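Cyclodipeptide synthase, BtCDPS (Bacillus thermoamylovorans, PDB 6ZTU) probably makes cyclodipeptides by joining two aminoacyl groups, normally delivered on tRNAs. Local coordinates at residues K120-V125 with V177-P182. Sequence-based numbering, arbitrary orientation.
With 0RE ((2S)-hexane-1,2-diol), chain B.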
ATOM      1  N   LYS A 120     -13.941   7.756  10.654  1.00 21.60           N
ATOM      2  CA  LYS A 120     -14.754   8.548   9.738  1.00 22.96           C
ATOM      3  C   LYS A 120     -13.968   8.944   8.496  1.00 22.97           C
ATOM      4  O   LYS A 120     -14.537   9.028   7.403  1.00 26.21           O
ATOM      5  CB  LYS A 120     -15.291   9.797  10.434  1.00 26.61           C
ATOM      6  CG  LYS A 120     -16.235  10.629   9.569  1.00 28.88           C
ATOM      7  CD  LYS A 120     -17.103  11.567  10.404  1.00 32.06           C
ATOM      8  CE  LYS A 120     -18.123  12.316   9.555  1.00 35.16           C
ATOM      9  NZ  LYS A 120     -17.529  13.494   8.881  1.00 41.82           N
ATOM     10  N   ILE A 121     -12.673   9.220   8.639  1.00 22.23           N
ATOM     11  CA  ILE A 121     -11.911   9.628   7.463  1.00 20.91           C
ATOM     12  C   ILE A 121     -11.796   8.467   6.487  1.00 21.85           C
ATOM     13  O   ILE A 121     -12.033   8.629   5.281  1.00 22.76           O
ATOM     14  CB  ILE A 121     -10.519  10.165   7.845  1.00 21.38           C
ATOM     15  CG1 ILE A 121     -10.597  11.196   8.981  1.00 24.29           C
ATOM     16  CG2 ILE A 121      -9.836  10.757   6.603  1.00 24.42           C
ATOM     17  CD1 ILE A 121     -11.367  12.434   8.636  1.00 25.10           C
ATOM     18  N   TYR A 122     -11.426   7.283   6.988  1.00 20.41           N
ATOM     19  CA  TYR A 122     -11.307   6.128   6.105  1.00 21.06           C
ATOM     20  C   TYR A 122     -12.619   5.870   5.376  1.00 23.41           C
ATOM     21  O   TYR A 122     -12.634   5.630   4.158  1.00 21.86           O
ATOM     22  CB  TYR A 122     -10.879   4.874   6.887  1.00 19.79           C
ATOM     23  CG  TYR A 122     -10.855   3.676   5.969  1.00 20.85           C
ATOM     24  CD1 TYR A 122      -9.716   3.359   5.236  1.00 20.06           C
ATOM     25  CD2 TYR A 122     -11.999   2.898   5.781  1.00 21.45           C
ATOM     26  CE1 TYR A 122      -9.705   2.281   4.359  1.00 24.78           C
ATOM     27  CE2 TYR A 122     -12.004   1.829   4.894  1.00 23.79           C
ATOM     28  CZ  TYR A 122     -10.856   1.527   4.187  1.00 24.09           C
ATOM     29  OH  TYR A 122     -10.850   0.447   3.320  1.00 21.03           O
ATOM     30  N   ASN A 123     -13.734   5.896   6.111  1.00 22.48           N
ATOM     31  CA  ASN A 123     -15.009   5.531   5.507  1.00 25.36           C
ATOM     32  C   ASN A 123     -15.439   6.552   4.469  1.00 25.42           C
ATOM     33  O   ASN A 123     -15.951   6.183   3.408  1.00 26.06           O
ATOM     34  CB  ASN A 123     -16.083   5.383   6.586  1.00 26.43           C
ATOM     35  CG  ASN A 123     -16.011   4.040   7.286  1.00 34.47           C
ATOM     36  OD1 ASN A 123     -15.618   3.038   6.682  1.00 33.56           O
ATOM     37  ND2 ASN A 123     -16.386   4.007   8.559  1.00 36.52           N
ATOM     38  N   GLU A 124     -15.240   7.839   4.750  1.00 22.52           N
ATOM     39  CA  GLU A 124     -15.693   8.849   3.802  1.00 22.79           C
ATOM     40  C   GLU A 124     -14.832   8.854   2.544  1.00 22.92           C
ATOM     41  O   GLU A 124     -15.355   8.997   1.435  1.00 24.77           O
ATOM     42  CB  GLU A 124     -15.722  10.208   4.482  1.00 26.36           C
ATOM     43  CG  GLU A 124     -16.827  10.217   5.535  1.00 35.40           C
ATOM     44  CD  GLU A 124     -17.174  11.593   6.047  1.00 41.91           C
ATOM     45  OE1 GLU A 124     -16.263  12.433   6.184  1.00 42.18           O
ATOM     46  OE2 GLU A 124     -18.373  11.822   6.317  1.00 47.31           O
ATOM     47  N   VAL A 125     -13.523   8.668   2.690  1.00 20.36           N
ATOM     48  CA  VAL A 125     -12.687   8.541   1.492  1.00 20.48           C
ATOM     49  C   VAL A 125     -13.056   7.285   0.710  1.00 22.38           C
ATOM     50  O   VAL A 125     -13.156   7.307  -0.526  1.00 21.51           O
ATOM     51  CB  VAL A 125     -11.202   8.557   1.885  1.00 21.92           C
ATOM     52  CG1 VAL A 125     -10.324   8.276   0.662  1.00 21.36           C
ATOM     53  CG2 VAL A 125     -10.852   9.902   2.497  1.00 23.39           C
ATOM     54  N   VAL A 177      -8.164  -3.191  -4.323  1.00 21.17           N
ATOM     55  CA  VAL A 177      -7.688  -1.860  -4.710  1.00 19.29           C
ATOM     56  C   VAL A 177      -8.509  -0.782  -4.017  1.00 22.05           C
ATOM     57  O   VAL A 177      -7.967   0.172  -3.437  1.00 20.04           O
ATOM     58  CB  VAL A 177      -7.750  -1.710  -6.241  1.00 19.76           C
ATOM     59  CG1 VAL A 177      -7.437  -0.273  -6.660  1.00 20.10           C
ATOM     60  CG2 VAL A 177      -6.776  -2.662  -6.907  1.00 20.19           C
ATOM     61  N   LEU A 178      -9.838  -0.905  -4.079  1.00 18.95           N
ATOM     62  CA  LEU A 178     -10.682   0.143  -3.523  1.00 19.69           C
ATOM     63  C   LEU A 178     -10.522   0.238  -2.011  1.00 21.85           C
ATOM     64  O   LEU A 178     -10.567   1.342  -1.456  1.00 20.75           O
ATOM     65  CB  LEU A 178     -12.146  -0.094  -3.904  1.00 21.20           C
ATOM     66  CG  LEU A 178     -12.403  -0.158  -5.419  1.00 20.60           C
ATOM     67  CD1 LEU A 178     -13.880  -0.407  -5.731  1.00 26.66           C
ATOM     68  CD2 LEU A 178     -11.911   1.101  -6.134  1.00 25.22           C
ATOM     69  N   ALA A 179     -10.316  -0.901  -1.331  1.00 21.04           N
ATOM     70  CA  ALA A 179     -10.152  -0.894   0.119  1.00 19.90           C
ATOM     71  C   ALA A 179      -8.818  -0.297   0.562  1.00 21.73           C
ATOM     72  O   ALA A 179      -8.743   0.273   1.659  1.00 24.18           O
ATOM     73  CB  ALA A 179     -10.282  -2.322   0.669  1.00 21.93           C
ATOM     74  N   GLU A 180      -7.753  -0.439  -0.241  1.00 18.73           N
ATOM     75  CA  GLU A 180      -6.451   0.113   0.142  1.00 21.01           C
ATOM     76  C   GLU A 180      -6.308   1.573  -0.268  1.00 22.11           C
ATOM     77  O   GLU A 180      -5.524   2.310   0.341  1.00 19.80           O
ATOM     78  CB  GLU A 180      -5.304  -0.695  -0.481  1.00 21.56           C
ATOM     79  CG  GLU A 180      -5.252  -0.607  -2.017  1.00 22.15           C
ATOM     80  CD  GLU A 180      -4.017  -1.256  -2.650  1.00 24.42           C
ATOM     81  OE1 GLU A 180      -3.042  -1.569  -1.934  1.00 26.36           O
ATOM     82  OE2 GLU A 180      -4.036  -1.463  -3.893  1.00 25.89           O
ATOM     83  N   LEU A 181      -7.034   2.002  -1.298  1.00 19.84           N
ATOM     84  CA  LEU A 181      -6.842   3.353  -1.824  1.00 19.51           C
ATOM     85  C   LEU A 181      -7.002   4.476  -0.803  1.00 19.94           C
ATOM     86  O   LEU A 181      -6.265   5.467  -0.925  1.00 18.49           O
ATOM     87  CB  LEU A 181      -7.789   3.594  -3.009  1.00 20.32           C
ATOM     88  CG  LEU A 181      -7.218   3.205  -4.369  1.00 22.52           C
ATOM     89  CD1 LEU A 181      -8.269   3.438  -5.442  1.00 22.55           C
ATOM     90  CD2 LEU A 181      -5.948   4.015  -4.696  1.00 22.37           C
ATOM     91  N   PRO A 182      -7.911   4.432   0.185  1.00 21.40           N
ATOM     92  CA  PRO A 182      -7.978   5.579   1.104  1.00 19.36           C
ATOM     93  C   PRO A 182      -6.652   5.895   1.775  1.00 19.11           C
ATOM     94  O   PRO A 182      -6.427   7.060   2.128  1.00 20.12           O
ATOM     95  CB  PRO A 182      -9.045   5.157   2.128  1.00 18.90           C
ATOM     96  CG  PRO A 182      -9.934   4.225   1.360  1.00 20.22           C
ATOM     97  CD  PRO A 182      -8.970   3.443   0.487  1.00 18.51           C
TER
HETATM   98  O01 0RE B 301      -0.293  -1.525  -2.687  1.00 43.67           O
HETATM   99  C02 0RE B 301       1.012  -1.678  -2.225  1.00 43.91           C
HETATM  100  C03 0RE B 301       1.174  -0.861  -0.947  1.00 36.16           C
HETATM  101  O04 0RE B 301       1.360   0.489  -1.275  1.00 39.28           O
HETATM  102  C05 0RE B 301      -0.073  -1.042  -0.091  1.00 38.04           C
HETATM  103  C06 0RE B 301      -0.240  -2.515   0.280  1.00 36.67           C
HETATM  104  C07 0RE B 301      -1.569  -2.676   1.008  1.00 37.19           C
HETATM  105  C08 0RE B 301      -1.235  -3.049   2.441  1.00 31.68           C
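The phenol of Tyr122 reaches from helix 120-135 to the backbone of helix 167-191, where its OH gives a hydrogen bond to Ala179 O, 2.7 Å away. The donor lies in the carbonyl plane on a lone pair, with a C=O...OH angle of 122°, and the oxygen in turn sits near the plane of the ring, at its edge. With CG of Tyr122 anti to the backbone N (chi1 176°), the ring is carried out of its own helix and its hydroxyl end arrives at the carbonyl. Pro182 has no N-H to offer Leu178 O, and the helix is kinked there; the carbonyl taken by the buried Tyr122 hydroxyl is the next one along the chain. The pyrrolidine ring packs against the Tyr122 ring beside the hydroxyl bond. Its CG approaches Tyr122 CE1 obliquely at 3.6 Å, while CB lies 3.7 Å from CD1 of the same ring. Val125, one turn on from Tyr122, meets the proline with its CG1 branch, 3.6 Å from Pro182 CA and 3.7 Å from Pro182 CB. That CB thus lies between Tyr122 CD1 and Val125 CG1. The two short helical segments run at 132° to each other, 9.3 Å apart at closest approach, in the Rossmann-like fold of the cyclodipeptide synthases, whose family belongs to the HUP clan. The side chain of Phe116 also touches Tyr122, and Leu185 and Ser186 extend the contact of Val125 along the second helix. Glu180 follows the bonded carbonyl, and its bond to CB points away from helix 120-135. Its carboxylate belongs to the diol pocket seen in the crystal; the chain is extended beyond CG, and OE1 accepts a hydrogen bond of 2.9 Å from O01 of the bound (2S)-hexane-1,2-diol.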